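PDB 5VXT: catechol 1,2-dioxygenase from Burkholderia ambifaria, which probably catalyses the intradiol ring cleavage of catechol to cis,cis-muconate with molecular oxygen, using a non-haem iron(III) centre. Local coordinates for residues B[166-171]-B[240-245]; B[251-256]-B[300-305]; B[233-238]-B[266-271]. One frame throughout, in Å; residues are numbered along the deposited sequence.

Contact 1: residues B[166-171]-B[240-245]; sequences LVECWH and HFFVTS. With FE (Fe (III) ion), chain J; CAQ (catechol), chain K.
The indole of Trp170 lies almost flat on the imidazole of His240, a ligand of the iron(III). The two form an offset stack, with the planes of the imidazole and the five-membered indole ring 7° apart. The strands 166-170 and 238-244 that carry them are antiparallel neighbours in one sheet of the intradiol dioxygenase beta-sandwich. Six backbone hydrogen bonds join them, two at each of the pairs Leu166-Thr244, Glu168-Phe242 and Trp170-His240. Trp170 holds CG between its backbone N and carbonyl carbon (chi1 61°), which lays the indole across the neighbouring strand. His240 CB sits over the indole, 3.4 Å from the centroid of its six-membered ring. The far edge of the indole then meets the face of Phe242 in an edge-to-face pair, with Trp170 CH2 3.8 Å from Phe242 CE2. His240 NE2 binds the iron at 2.0 Å, beside His238, Tyr178 and both catechol oxygens. On the other face of the sheet, Phe241 packs against Val167 and Cys169, toward the second sheet. Glu168 OE1 hydrogen-bonds to Tyr124 OH. OE2 of Glu168 takes a hydrogen bond of 2.9 Å from a water, which also donates to Leu166 O and accepts from Thr244 OG1 at 2.7 Å.

Contact 2: residues B[251-256]-B[300-305]; sequences LTTQFN and FNFVLT
Phe255 and Phe300 form the aromatic part of the contact. CD2 of Phe255 lies over one face of the Phe300 ring, offset toward its rim and 3.8 Å from Phe300 CG. The ring planes are 56° apart, so the pair is oblique. The two side chains lie alongside, pointing opposite ways. Phe255 has CG between its backbone N and carbonyl carbon (chi1 63°), which swings its ring toward Phe300.

Aliphatic groups on aromatic carbons come next. Leu251 crosses Phe302 at about a right angle and sets CD2 3.9 Å from Phe302 CD1. The methyl CG2 of Thr253 reaches the edge of the same ring, 4.0 Å from Phe302 CE1. Thr253 OG1 instead hydrogen-bonds to Pro116 O.

One purely aliphatic touch remains, Leu251 CD2 to Leu304 CD2 at 4.1 Å.

Phe241 and Tyr204 also meet the Phe302 ring, and Ile150 touches Phe255. The segments run at 160° to each other, but they belong to different sheets and meet through side chains alone. This is the hydrophobic core between the two sheets of a beta-sandwich, here that of the intradiol dioxygenase catalytic domain.

Contact 3: residues B[233-238]-B[266-271]; sequences GNRPAH and DFAYAT. With FE (Fe (III) ion), chain J; CAQ (catechol), chain K; EDO (1,2-ethanediol), chain M.
Arg235 grips Asp266 side-on in a salt bridge, with one nitrogen to each carboxylate oxygen. NE of Arg235 donates to OD2 of Asp266 at 2.8 Å, on the syn side but tilted from the carboxylate plane. NH2 of Arg235 donates to OD1 of Asp266 at 2.6 Å, from above that plane. The guanidinium and carboxylate planes are 19° apart. Each oxygen has a second donor on the opposite face of the carboxylate: Ala268 N reaches OD2 of Asp266 and Ala270 N reaches OD1, both at 3.0 Å. Four bonds thus fix the carboxylate, which would favour its charged form.

The third guanidinium nitrogen, NH1 of Arg235, donates to catechol O4 at 2.7 Å in a bent bond (131° at the hydrogen). It sits over the centre of the His238 ring, 3.2 Å above its plane. His238 ND1 donates to Pro236 O at 2.8 Å. With the iron on NE2, this bond fixes the rotation of the imidazole.

The Asp266 to Ala268 bond makes an Asx turn, set within a type I beta turn from Asp266 to Tyr269. Loop 233-238 lines the catechol pocket of the intradiol dioxygenase site with Arg235 and His238. Loop 266-271 stands behind it as second shell, holding Arg235, with the Phe267 ring approaching catechol C1. Phe267 N donates to Asn234 O.

Gly233 lies over one face of the Phe267 ring, its CA 4.2 Å from the ring centroid. Arg235 CG comes to the edge of that ring, 3.5 Å from Phe267 CE2. Pro236 crosses the Asp266 side chain at about a right angle, CD against CB.

The centres of contacts 1 and 2 are about 9 Å apart, and strand 251-256 of contact 2 is in the sheet of contact 1. Strands 238-244 and 251-256 are neighbours there, with Val243 N to Leu251 O and Phe241 N to Thr253 O both at 2.9 Å. Contact 2 joins this sheet to the opposite one. Contact 3 lies at the catechol end, with its centre about 19 Å from that of contact 1 and about 17 Å from that of contact 2. Contacts 1 and 3 each supply one histidine to the same iron, which holds both catechol oxygens. In the conformer given, Gln254 OE1 of contact 2 is 3.0 Å from Arg235 NH1, a probable hydrogen bond.

Contact 1: residues B[166-171]-B[240-245]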
loop_
_atom_site.group_PDB
_atom_site.type_symbol
_atom_site.label_atom_id
_atom_site.label_comp_id
_atom_site.label_asym_id
_atom_site.label_seq_id
_atom_site.Cartn_x
_atom_site.Cartn_y
_atom_site.Cartn_z
ATOM N N LEU B 166 -9.972 -16.521 -29.521
ATOM C CA LEU B 166 -8.646 -16.722 -28.957
ATOM C C LEU B 166 -8.796 -17.257 -27.537
ATOM O O LEU B 166 -9.296 -16.555 -26.648
ATOM C CB LEU B 166 -7.845 -15.423 -28.968
ATOM C CG LEU B 166 -6.411 -15.559 -28.458
ATOM C CD1 LEU B 166 -5.619 -16.433 -29.419
ATOM C CD2 LEU B 166 -5.776 -14.191 -28.315
ATOM N N VAL B 167 -8.360 -18.491 -27.322
ATOM C CA VAL B 167 -8.341 -19.095 -25.995
ATOM C C VAL B 167 -6.912 -19.041 -25.481
ATOM O O VAL B 167 -6.007 -19.633 -26.077
ATOM C CB VAL B 167 -8.862 -20.542 -26.023
ATOM C CG1 VAL B 167 -8.884 -21.120 -24.606
ATOM C CG2 VAL B 167 -10.238 -20.604 -26.661
ATOM N N GLU B 168 -6.700 -18.323 -24.377
ATOM C CA GLU B 168 -5.411 -18.305 -23.712
ATOM C C GLU B 168 -5.495 -19.102 -22.420
ATOM O O GLU B 168 -6.537 -19.138 -21.761
ATOM C CB GLU B 168 -4.964 -16.874 -23.401
ATOM C CG GLU B 168 -4.848 -16.026 -24.637
ATOM C CD GLU B 168 -4.460 -14.620 -24.311
ATOM O OE1 GLU B 168 -3.266 -14.396 -24.031
ATOM O OE2 GLU B 168 -5.352 -13.750 -24.328
ATOM N N CYS B 169 -4.373 -19.710 -22.054
ATOM C CA CYS B 169 -4.315 -20.665 -20.957
ATOM C C CYS B 169 -3.008 -20.468 -20.201
ATOM O O CYS B 169 -1.953 -20.326 -20.823
ATOM C CB CYS B 169 -4.435 -22.097 -21.520
ATOM S SG CYS B 169 -4.054 -23.421 -20.399
ATOM N N TRP B 170 -3.068 -20.431 -18.868
ATOM C CA TRP B 170 -1.833 -20.473 -18.101
ATOM C C TRP B 170 -2.073 -21.208 -16.791
ATOM O O TRP B 170 -3.161 -21.123 -16.214
ATOM C CB TRP B 170 -1.251 -19.064 -17.853
ATOM C CG TRP B 170 -2.073 -18.053 -17.063
ATOM C CD1 TRP B 170 -1.812 -17.609 -15.794
ATOM C CD2 TRP B 170 -3.223 -17.311 -17.513
ATOM N NE1 TRP B 170 -2.736 -16.662 -15.419
ATOM C CE2 TRP B 170 -3.613 -16.461 -16.450
ATOM C CE3 TRP B 170 -3.968 -17.292 -18.700
ATOM C CZ2 TRP B 170 -4.722 -15.616 -16.532
ATOM C CZ3 TRP B 170 -5.069 -16.443 -18.779
ATOM C CH2 TRP B 170 -5.431 -15.616 -17.701
ATOM N N HIS B 171 -1.054 -21.936 -16.338
ATOM C CA HIS B 171 -1.124 -22.645 -15.067
ATOM C C HIS B 171 0.291 -22.930 -14.571
ATOM O O HIS B 171 1.281 -22.620 -15.239
ATOM C CB HIS B 171 -1.953 -23.924 -15.200
ATOM C CG HIS B 171 -1.335 -24.959 -16.084
ATOM N ND1 HIS B 171 -0.344 -25.814 -15.652
ATOM C CD2 HIS B 171 -1.580 -25.291 -17.374
ATOM C CE1 HIS B 171 -0.006 -26.627 -16.637
ATOM N NE2 HIS B 171 -0.738 -26.328 -17.694
ATOM N N HIS B 240 -6.046 -21.297 -15.625
ATOM C CA HIS B 240 -6.664 -20.023 -15.987
ATOM C C HIS B 240 -7.012 -19.970 -17.467
ATOM O O HIS B 240 -6.301 -20.531 -18.302
ATOM C CB HIS B 240 -5.715 -18.865 -15.699
ATOM C CG HIS B 240 -5.407 -18.665 -14.251
ATOM N ND1 HIS B 240 -6.132 -17.806 -13.454
ATOM C CD2 HIS B 240 -4.442 -19.193 -13.459
ATOM C CE1 HIS B 240 -5.629 -17.814 -12.232
ATOM N NE2 HIS B 240 -4.603 -18.646 -12.208
ATOM N N PHE B 241 -8.080 -19.239 -17.797
ATOM C CA PHE B 241 -8.377 -18.950 -19.193
ATOM C C PHE B 241 -8.840 -17.512 -19.409
ATOM O O PHE B 241 -9.592 -16.953 -18.606
ATOM C CB PHE B 241 -9.451 -19.891 -19.751
ATOM C CG PHE B 241 -9.099 -21.349 -19.639
ATOM C CD1 PHE B 241 -8.444 -22.003 -20.678
ATOM C CD2 PHE B 241 -9.427 -22.067 -18.500
ATOM C CE1 PHE B 241 -8.122 -23.350 -20.582
ATOM C CE2 PHE B 241 -9.103 -23.414 -18.397
ATOM C CZ PHE B 241 -8.449 -24.050 -19.440
ATOM N N PHE B 242 -8.384 -16.940 -20.524
ATOM C CA PHE B 242 -9.039 -15.846 -21.222
ATOM C C PHE B 242 -9.680 -16.406 -22.478
ATOM O O PHE B 242 -9.058 -17.215 -23.171
ATOM C CB PHE B 242 -8.044 -14.774 -21.678
ATOM C CG PHE B 242 -7.598 -13.848 -20.601
ATOM C CD1 PHE B 242 -8.438 -13.533 -19.551
ATOM C CD2 PHE B 242 -6.346 -13.269 -20.663
ATOM C CE1 PHE B 242 -8.023 -12.655 -18.555
ATOM C CE2 PHE B 242 -5.920 -12.382 -19.661
ATOM C CZ PHE B 242 -6.767 -12.090 -18.617
ATOM N N VAL B 243 -10.887 -15.948 -22.809
ATOM C CA VAL B 243 -11.461 -16.216 -24.135
ATOM C C VAL B 243 -11.893 -14.898 -24.760
ATOM O O VAL B 243 -12.749 -14.192 -24.213
ATOM C CB VAL B 243 -12.640 -17.199 -24.091
ATOM C CG1 VAL B 243 -13.088 -17.540 -25.519
ATOM C CG2 VAL B 243 -12.240 -18.482 -23.374
ATOM N N THR B 244 -11.320 -14.580 -25.917
ATOM C CA THR B 244 -11.562 -13.314 -26.593
ATOM C C THR B 244 -12.041 -13.578 -28.009
ATOM O O THR B 244 -11.502 -14.453 -28.692
ATOM C CB THR B 244 -10.292 -12.472 -26.635
ATOM O OG1 THR B 244 -9.787 -12.327 -25.307
ATOM C CG2 THR B 244 -10.571 -11.093 -27.233
ATOM N N SER B 245 -13.048 -12.820 -28.448
ATOM C CA SER B 245 -13.593 -12.945 -29.797
ATOM C C SER B 245 -14.542 -11.786 -30.063
ATOM O O SER B 245 -15.295 -11.384 -29.172
ATOM C CB SER B 245 -14.340 -14.271 -29.981
ATOM O OG SER B 245 -15.516 -14.286 -29.194
HETATM FE FE FE J . -3.277 -19.308 -10.799
HETATM C C1 CAQ K . -2.643 -15.742 -6.598
HETATM C C2 CAQ K . -1.960 -16.581 -7.476
HETATM C C3 CAQ K . -2.669 -17.261 -8.456
HETATM O O3 CAQ K . -2.053 -18.089 -9.339
HETATM C C4 CAQ K . -4.130 -17.080 -8.543
HETATM O O4 CAQ K . -4.823 -17.750 -9.496
HETATM C C5 CAQ K . -4.768 -16.232 -7.649
HETATM C C6 CAQ K . -4.023 -15.568 -6.680
HETATM O O HOH W 1 -8.100 -14.468 -25.021
#

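Contact 2: residues B[251-256]-B[300-305]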
loop_
_atom_site.group_PDB
_atom_site.type_symbol
_atom_site.label_atom_id
_atom_site.label_comp_id
_atom_site.label_asym_id
_atom_site.label_seq_id
_atom_site.Cartn_x
_atom_site.Cartn_y
_atom_site.Cartn_z
ATOM N N LEU B 251 -14.091 -13.270 -21.729
ATOM C CA LEU B 251 -14.327 -14.163 -20.603
ATOM C C LEU B 251 -13.028 -14.379 -19.840
ATOM O O LEU B 251 -12.012 -14.773 -20.422
ATOM C CB LEU B 251 -14.896 -15.508 -21.070
ATOM C CG LEU B 251 -15.050 -16.564 -19.961
ATOM C CD1 LEU B 251 -16.030 -16.136 -18.864
ATOM C CD2 LEU B 251 -15.489 -17.901 -20.607
ATOM N N THR B 252 -13.061 -14.101 -18.539
ATOM C CA THR B 252 -11.983 -14.449 -17.631
ATOM C C THR B 252 -12.522 -15.518 -16.700
ATOM O O THR B 252 -13.545 -15.303 -16.045
ATOM C CB THR B 252 -11.516 -13.246 -16.809
ATOM O OG1 THR B 252 -11.098 -12.190 -17.688
ATOM C CG2 THR B 252 -10.373 -13.661 -15.883
ATOM N N THR B 253 -11.858 -16.664 -16.650
ATOM C CA THR B 253 -12.382 -17.759 -15.845
ATOM C C THR B 253 -11.249 -18.723 -15.525
ATOM O O THR B 253 -10.078 -18.460 -15.825
ATOM C CB THR B 253 -13.538 -18.461 -16.565
ATOM O OG1 THR B 253 -14.180 -19.357 -15.657
ATOM C CG2 THR B 253 -13.020 -19.235 -17.759
ATOM N N GLN B 254 -11.615 -19.840 -14.895
ATOM C CA GLN B 254 -10.683 -20.863 -14.435
ATOM C C GLN B 254 -11.459 -22.160 -14.296
ATOM O O GLN B 254 -12.688 -22.163 -14.299
ATOM C CB GLN B 254 -10.056 -20.531 -13.069
ATOM C CG GLN B 254 -9.275 -19.235 -12.917
ATOM C CD GLN B 254 -8.744 -19.093 -11.495
ATOM O OE1 GLN B 254 -8.437 -20.090 -10.842
ATOM N NE2 GLN B 254 -8.657 -17.863 -11.005
ATOM N N PHE B 255 -10.733 -23.260 -14.122
ATOM C CA PHE B 255 -11.351 -24.422 -13.507
ATOM C C PHE B 255 -10.354 -25.031 -12.530
ATOM O O PHE B 255 -9.139 -24.842 -12.648
ATOM C CB PHE B 255 -11.909 -25.466 -14.517
ATOM C CG PHE B 255 -10.892 -26.118 -15.414
ATOM C CD1 PHE B 255 -9.891 -26.931 -14.905
ATOM C CD2 PHE B 255 -11.005 -25.988 -16.789
ATOM C CE1 PHE B 255 -8.989 -27.548 -15.746
ATOM C CE2 PHE B 255 -10.115 -26.610 -17.634
ATOM C CZ PHE B 255 -9.102 -27.391 -17.113
ATOM N N ASN B 256 -10.895 -25.706 -11.526
ATOM C CA ASN B 256 -10.116 -26.387 -10.508
ATOM C C ASN B 256 -9.972 -27.853 -10.891
ATOM O O ASN B 256 -10.865 -28.438 -11.516
ATOM C CB ASN B 256 -10.789 -26.279 -9.141
ATOM C CG ASN B 256 -10.481 -24.963 -8.427
ATOM O OD1 ASN B 256 -9.431 -24.357 -8.629
ATOM N ND2 ASN B 256 -11.395 -24.534 -7.568
ATOM N N PHE B 300 -13.838 -29.377 -21.370
ATOM C CA PHE B 300 -14.403 -28.159 -20.811
ATOM C C PHE B 300 -14.743 -27.211 -21.943
ATOM O O PHE B 300 -13.860 -26.801 -22.704
ATOM C CB PHE B 300 -13.439 -27.502 -19.832
ATOM C CG PHE B 300 -14.079 -26.449 -18.993
ATOM C CD1 PHE B 300 -14.841 -26.791 -17.888
ATOM C CD2 PHE B 300 -13.939 -25.114 -19.318
ATOM C CE1 PHE B 300 -15.431 -25.817 -17.106
ATOM C CE2 PHE B 300 -14.535 -24.142 -18.544
ATOM C CZ PHE B 300 -15.284 -24.497 -17.442
ATOM N N ASN B 301 -16.014 -26.862 -22.042
ATOM C CA ASN B 301 -16.493 -25.955 -23.068
ATOM C C ASN B 301 -16.635 -24.560 -22.485
ATOM O O ASN B 301 -16.876 -24.389 -21.287
ATOM C CB ASN B 301 -17.829 -26.429 -23.620
ATOM C CG ASN B 301 -17.732 -27.810 -24.227
ATOM O OD1 ASN B 301 -16.748 -28.137 -24.897
ATOM N ND2 ASN B 301 -18.738 -28.637 -23.978
ATOM N N PHE B 302 -16.470 -23.558 -23.342
ATOM C CA PHE B 302 -16.653 -22.168 -22.951
ATOM C C PHE B 302 -17.904 -21.648 -23.638
ATOM O O PHE B 302 -17.983 -21.657 -24.871
ATOM C CB PHE B 302 -15.438 -21.319 -23.323
ATOM C CG PHE B 302 -14.163 -21.761 -22.672
ATOM C CD1 PHE B 302 -13.849 -21.362 -21.380
ATOM C CD2 PHE B 302 -13.255 -22.547 -23.358
ATOM C CE1 PHE B 302 -12.664 -21.754 -20.789
ATOM C CE2 PHE B 302 -12.075 -22.944 -22.768
ATOM C CZ PHE B 302 -11.775 -22.544 -21.488
ATOM N N VAL B 303 -18.885 -21.226 -22.850
ATOM C CA VAL B 303 -20.097 -20.603 -23.370
ATOM C C VAL B 303 -19.972 -19.110 -23.108
ATOM O O VAL B 303 -19.947 -18.677 -21.952
ATOM C CB VAL B 303 -21.369 -21.175 -22.732
ATOM C CG1 VAL B 303 -22.591 -20.443 -23.259
ATOM C CG2 VAL B 303 -21.496 -22.676 -23.022
ATOM N N LEU B 304 -19.886 -18.329 -24.179
ATOM C CA LEU B 304 -19.634 -16.897 -24.115
ATOM C C LEU B 304 -20.948 -16.120 -24.102
ATOM O O LEU B 304 -21.998 -16.624 -24.510
ATOM C CB LEU B 304 -18.794 -16.461 -25.320
ATOM C CG LEU B 304 -17.534 -17.246 -25.691
ATOM C CD1 LEU B 304 -16.790 -16.512 -26.794
ATOM C CD2 LEU B 304 -16.622 -17.440 -24.481
ATOM N N THR B 305 -20.875 -14.864 -23.659
ATOM C CA THR B 305 -21.998 -13.942 -23.737
ATOM C C THR B 305 -21.754 -12.888 -24.815
ATOM O O THR B 305 -20.605 -12.581 -25.150
ATOM C CB THR B 305 -22.260 -13.256 -22.389
ATOM O OG1 THR B 305 -21.059 -12.628 -21.927
ATOM C CG2 THR B 305 -22.721 -14.282 -21.368
#

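Contact 3: residues B[233-238]-B[266-271]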
loop_
_atom_site.group_PDB
_atom_site.type_symbol
_atom_site.label_atom_id
_atom_site.label_comp_id
_atom_site.label_asym_id
_atom_site.label_seq_id
_atom_site.Cartn_x
_atom_site.Cartn_y
_atom_site.Cartn_z
ATOM N N GLY B 233 -2.160 -19.481 2.925
ATOM C CA GLY B 233 -2.067 -18.787 1.655
ATOM C C GLY B 233 -1.981 -19.701 0.445
ATOM O O GLY B 233 -1.213 -19.438 -0.486
ATOM N N ASN B 234 -2.766 -20.773 0.438
ATOM C CA ASN B 234 -2.709 -21.764 -0.628
ATOM C C ASN B 234 -3.953 -21.708 -1.508
ATOM O O ASN B 234 -5.042 -21.345 -1.050
ATOM C CB ASN B 234 -2.562 -23.168 -0.044
ATOM C CG ASN B 234 -1.340 -23.307 0.828
ATOM O OD1 ASN B 234 -1.425 -23.781 1.961
ATOM N ND2 ASN B 234 -0.193 -22.894 0.308
ATOM N N ARG B 235 -3.779 -22.085 -2.786
ATOM C CA ARG B 235 -4.850 -22.301 -3.748
ATOM C C ARG B 235 -4.879 -23.769 -4.163
ATOM O O ARG B 235 -3.839 -24.434 -4.175
ATOM C CB ARG B 235 -4.695 -21.438 -5.019
ATOM C CG ARG B 235 -4.673 -19.935 -4.813
ATOM C CD ARG B 235 -5.320 -19.222 -5.994
ATOM N NE ARG B 235 -6.682 -19.703 -6.169
ATOM C CZ ARG B 235 -7.300 -19.806 -7.338
ATOM N NH1 ARG B 235 -6.679 -19.452 -8.457
ATOM N NH2 ARG B 235 -8.538 -20.278 -7.382
ATOM N N PRO B 236 -6.048 -24.304 -4.495
ATOM C CA PRO B 236 -6.093 -25.627 -5.126
ATOM C C PRO B 236 -5.531 -25.569 -6.539
ATOM O O PRO B 236 -5.410 -24.502 -7.148
ATOM C CB PRO B 236 -7.588 -25.961 -5.133
ATOM C CG PRO B 236 -8.255 -24.592 -5.178
ATOM C CD PRO B 236 -7.393 -23.733 -4.305
ATOM N N ALA B 237 -5.180 -26.746 -7.065
ATOM C CA ALA B 237 -4.667 -26.816 -8.430
ATOM C C ALA B 237 -5.723 -26.324 -9.414
ATOM O O ALA B 237 -6.908 -26.649 -9.293
ATOM C CB ALA B 237 -4.250 -28.252 -8.770
ATOM N N HIS B 238 -5.295 -25.537 -10.396
ATOM C CA HIS B 238 -6.249 -24.863 -11.263
ATOM C C HIS B 238 -5.562 -24.465 -12.559
ATOM O O HIS B 238 -4.333 -24.495 -12.671
ATOM C CB HIS B 238 -6.840 -23.626 -10.585
ATOM C CG HIS B 238 -5.816 -22.586 -10.272
ATOM N ND1 HIS B 238 -5.021 -22.646 -9.148
ATOM C CD2 HIS B 238 -5.435 -21.476 -10.946
ATOM C CE1 HIS B 238 -4.202 -21.610 -9.137
ATOM N NE2 HIS B 238 -4.434 -20.886 -10.216
ATOM N N ASP B 266 -10.017 -22.150 -0.781
ATOM C CA ASP B 266 -9.102 -21.358 -1.588
ATOM C C ASP B 266 -8.832 -20.042 -0.871
ATOM O O ASP B 266 -9.774 -19.364 -0.450
ATOM C CB ASP B 266 -9.753 -21.107 -2.953
ATOM C CG ASP B 266 -8.910 -20.269 -3.901
ATOM O OD1 ASP B 266 -9.449 -19.953 -4.984
ATOM O OD2 ASP B 266 -7.742 -19.944 -3.630
ATOM N N PHE B 267 -7.555 -19.684 -0.716
ATOM C CA PHE B 267 -7.261 -18.431 -0.015
ATOM C C PHE B 267 -7.660 -17.207 -0.824
ATOM O O PHE B 267 -7.709 -16.108 -0.259
ATOM C CB PHE B 267 -5.775 -18.343 0.370
ATOM C CG PHE B 267 -4.917 -17.546 -0.595
ATOM C CD1 PHE B 267 -4.523 -16.244 -0.288
ATOM C CD2 PHE B 267 -4.476 -18.110 -1.781
ATOM C CE1 PHE B 267 -3.722 -15.515 -1.164
ATOM C CE2 PHE B 267 -3.674 -17.389 -2.657
ATOM C CZ PHE B 267 -3.303 -16.087 -2.347
ATOM N N ALA B 268 -7.961 -17.375 -2.113
ATOM C CA ALA B 268 -8.381 -16.274 -2.971
ATOM C C ALA B 268 -9.852 -16.365 -3.356
ATOM O O ALA B 268 -10.322 -15.574 -4.202
ATOM C CB ALA B 268 -7.499 -16.224 -4.219
ATOM N N TYR B 269 -10.580 -17.321 -2.772
ATOM C CA TYR B 269 -12.041 -17.375 -2.818
ATOM C C TYR B 269 -12.581 -17.468 -4.249
ATOM O O TYR B 269 -13.638 -16.918 -4.559
ATOM C CB TYR B 269 -12.642 -16.172 -2.086
ATOM C CG TYR B 269 -12.119 -16.039 -0.664
ATOM C CD1 TYR B 269 -11.159 -15.092 -0.321
ATOM C CD2 TYR B 269 -12.577 -16.895 0.323
ATOM C CE1 TYR B 269 -10.682 -14.998 1.008
ATOM C CE2 TYR B 269 -12.118 -16.810 1.611
ATOM C CZ TYR B 269 -11.168 -15.875 1.956
ATOM O OH TYR B 269 -10.743 -15.844 3.277
ATOM N N ALA B 270 -11.877 -18.200 -5.120
ATOM C CA ALA B 270 -12.160 -18.186 -6.554
ATOM C C ALA B 270 -12.903 -19.416 -7.058
ATOM O O ALA B 270 -13.280 -19.443 -8.238
ATOM C CB ALA B 270 -10.858 -18.048 -7.353
ATOM N N THR B 271 -13.116 -20.422 -6.214
ATOM C CA THR B 271 -13.761 -21.652 -6.668
ATOM C C THR B 271 -15.244 -21.419 -6.935
ATOM O O THR B 271 -15.932 -20.723 -6.183
ATOM C CB THR B 271 -13.579 -22.749 -5.617
ATOM O OG1 THR B 271 -12.181 -23.000 -5.447
ATOM C CG2 THR B 271 -14.270 -24.052 -6.039
HETATM FE FE FE J . -3.277 -19.308 -10.799
HETATM C C1 CAQ K . -2.643 -15.742 -6.598
HETATM C C2 CAQ K . -1.960 -16.581 -7.476
HETATM C C3 CAQ K . -2.669 -17.261 -8.456
HETATM O O3 CAQ K . -2.053 -18.089 -9.339
HETATM C C4 CAQ K . -4.130 -17.080 -8.543
HETATM O O4 CAQ K . -4.823 -17.750 -9.496
HETATM C C5 CAQ K . -4.768 -16.232 -7.649
HETATM C C6 CAQ K . -4.023 -15.568 -6.680
HETATM C C1 EDO M . -14.007 -21.476 -1.365
HETATM O O1 EDO M . -12.815 -21.703 -2.118
HETATM C C2 EDO M . -14.607 -20.164 -1.846
HETATM O O2 EDO M . -14.420 -20.093 -3.264
#